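Local coordinates for Thiol:disulfide interchange protein dsbC (Haemophilus influenzae, PDB 1T3B), which probably forms and isomerises disulfide bonds in periplasmic proteins, working as a thioredoxin-family homodimer with a redox-active disulfide, at residues Pro164-Val167 with Lys168-Glu172. Residues are numbered along the deposited sequence; the frame is centred on the assembly and turned at random.
Sequences PNIV and KKHYE
Ile-166 and His-170 meet one turn apart in a local contact at the N-terminal start of helix 166-177, in the thioredoxin-like domain of DsbC. Asn-165 takes the N-cap position, yet its side chain makes no capping bond. Instead, Glu-137 of helix 131-141 accepts a hydrogen bond from the backbone N of Ile-166 through OE2. Its negative charge probably interacts favourably with the positive end of the helix dipole.

Three i to i+4 backbone hydrogen bonds join the two segments, and Glu-172 N to Lys-168 O continues the series. Lys-169 N donates to Asn-165 O at 3.0 Å, and His-170 N to Ile-166 O at 2.9 Å. Tyr-171 N reaches Val-167 O at 2.8 Å.

The side chains of Ile-166 and His-170 lie side by side and point the same way. In His-170, CG stands anti to the carbonyl carbon (chi1 -70°), which lays the ring back along the first turn. Both ring nitrogens have partners beyond the turn: ND1 bonds to Ala-122 N in strand 116-122, and NE2 makes a weak hydrogen bond to Glu-77 OE1. Together these bonds probably help fix the rotation of the imidazole. Glu-77 also forms a salt bridge with Lys-169 NZ through OE2. Trp-140 meets the same ring at a steep angle. Val-167 is buried against Met-128, Met-136 and Ala-122, so this side of the helix packs on both the sheet and helix 131-141.

On the exposed side, Lys-168 runs extended and turns only at its last torsion (chi4 -56°). Its NZ forms a salt bridge with Glu-172 OE2 at 2.7 Å, coming from above the carboxylate plane. Ile-166 O sits over the rim of one His-170 ring face, 3.2 Å above the plane. Over the same face, Ile-166 CG2 makes a CH-pi contact, 3.8 Å from the centroid of the His-170 ring and 26° off its normal.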
loop_
_atom_site.group_PDB
_atom_site.type_symbol
_atom_site.label_atom_id
_atom_site.label_comp_id
_atom_site.label_asym_id
_atom_site.label_seq_id
_atom_site.Cartn_x
_atom_site.Cartn_y
_atom_site.Cartn_z
ATOM N N PRO A 164 21.457 -23.104 -6.338
ATOM C CA PRO A 164 20.904 -22.090 -5.446
ATOM C C PRO A 164 19.772 -22.646 -4.597
ATOM O O PRO A 164 18.869 -23.306 -5.109
ATOM C CB PRO A 164 20.450 -21.017 -6.414
ATOM C CG PRO A 164 21.516 -21.081 -7.459
ATOM C CD PRO A 164 21.632 -22.557 -7.692
ATOM N N ASN A 165 19.840 -22.381 -3.295
ATOM C CA ASN A 165 18.845 -22.856 -2.350
ATOM C C ASN A 165 18.867 -22.018 -1.087
ATOM O O ASN A 165 17.900 -21.331 -0.775
ATOM C CB ASN A 165 19.114 -24.315 -1.997
ATOM C CG ASN A 165 18.131 -24.864 -0.963
ATOM O OD1 ASN A 165 18.268 -25.999 -0.494
ATOM N ND2 ASN A 165 17.133 -24.059 -0.602
ATOM N N ILE A 166 19.965 -22.085 -0.349
ATOM C CA ILE A 166 20.089 -21.309 0.879
ATOM C C ILE A 166 20.370 -19.871 0.502
ATOM O O ILE A 166 19.960 -18.941 1.195
ATOM C CB ILE A 166 21.245 -21.835 1.764
ATOM C CG1 ILE A 166 20.897 -23.220 2.301
ATOM C CG2 ILE A 166 21.512 -20.884 2.920
ATOM C CD1 ILE A 166 21.982 -23.826 3.170
ATOM N N VAL A 167 21.094 -19.696 -0.596
ATOM C CA VAL A 167 21.408 -18.361 -1.065
ATOM C C VAL A 167 20.092 -17.754 -1.516
ATOM O O VAL A 167 19.869 -16.549 -1.389
ATOM C CB VAL A 167 22.423 -18.386 -2.230
ATOM C CG1 VAL A 167 23.820 -18.603 -1.686
ATOM C CG2 VAL A 167 22.074 -19.487 -3.201
ATOM N N LYS A 168 19.209 -18.611 -2.012
ATOM C CA LYS A 168 17.899 -18.176 -2.461
ATOM C C LYS A 168 17.095 -17.700 -1.262
ATOM O O LYS A 168 16.496 -16.625 -1.295
ATOM C CB LYS A 168 17.187 -19.328 -3.162
ATOM C CG LYS A 168 15.927 -18.948 -3.917
ATOM C CD LYS A 168 15.434 -20.126 -4.764
ATOM C CE LYS A 168 14.059 -19.853 -5.327
ATOM N NZ LYS A 168 13.079 -19.525 -4.244
ATOM N N LYS A 169 17.098 -18.485 -0.192
ATOM C CA LYS A 169 16.361 -18.097 1.001
ATOM C C LYS A 169 16.915 -16.784 1.552
ATOM O O LYS A 169 16.167 -15.938 2.024
ATOM C CB LYS A 169 16.427 -19.202 2.060
ATOM C CG LYS A 169 15.697 -18.866 3.358
ATOM C CD LYS A 169 15.542 -20.093 4.240
ATOM C CE LYS A 169 16.884 -20.656 4.693
ATOM N NZ LYS A 169 16.716 -21.953 5.421
ATOM N N HIS A 170 18.230 -16.611 1.477
ATOM C CA HIS A 170 18.860 -15.383 1.956
ATOM C C HIS A 170 18.484 -14.222 1.053
ATOM O O HIS A 170 18.287 -13.099 1.504
ATOM C CB HIS A 170 20.384 -15.530 1.972
ATOM C CG HIS A 170 20.890 -16.460 3.029
ATOM N ND1 HIS A 170 22.220 -16.803 3.144
ATOM C CD2 HIS A 170 20.248 -17.100 4.034
ATOM C CE1 HIS A 170 22.374 -17.613 4.175
ATOM N NE2 HIS A 170 21.193 -17.810 4.734
ATOM N N TYR A 171 18.396 -14.504 -0.235
ATOM C CA TYR A 171 18.042 -13.496 -1.215
ATOM C C TYR A 171 16.645 -12.942 -0.945
ATOM O O TYR A 171 16.454 -11.751 -0.745
ATOM C CB TYR A 171 18.075 -14.123 -2.591
ATOM C CG TYR A 171 17.853 -13.137 -3.687
ATOM C CD1 TYR A 171 18.923 -12.474 -4.270
ATOM C CD2 TYR A 171 16.570 -12.864 -4.150
ATOM C CE1 TYR A 171 18.720 -11.563 -5.297
ATOM C CE2 TYR A 171 16.354 -11.957 -5.172
ATOM C CZ TYR A 171 17.430 -11.308 -5.744
ATOM O OH TYR A 171 17.224 -10.406 -6.760
ATOM N N GLU A 172 15.669 -13.832 -0.953
ATOM C CA GLU A 172 14.293 -13.462 -0.711
ATOM C C GLU A 172 14.106 -12.690 0.589
ATOM O O GLU A 172 13.294 -11.777 0.646
ATOM C CB GLU A 172 13.435 -14.723 -0.741
ATOM C CG GLU A 172 13.632 -15.515 -2.027
ATOM C CD GLU A 172 12.911 -16.838 -2.015
ATOM O OE1 GLU A 172 12.929 -17.511 -0.962
ATOM O OE2 GLU A 172 12.342 -17.219 -3.060
#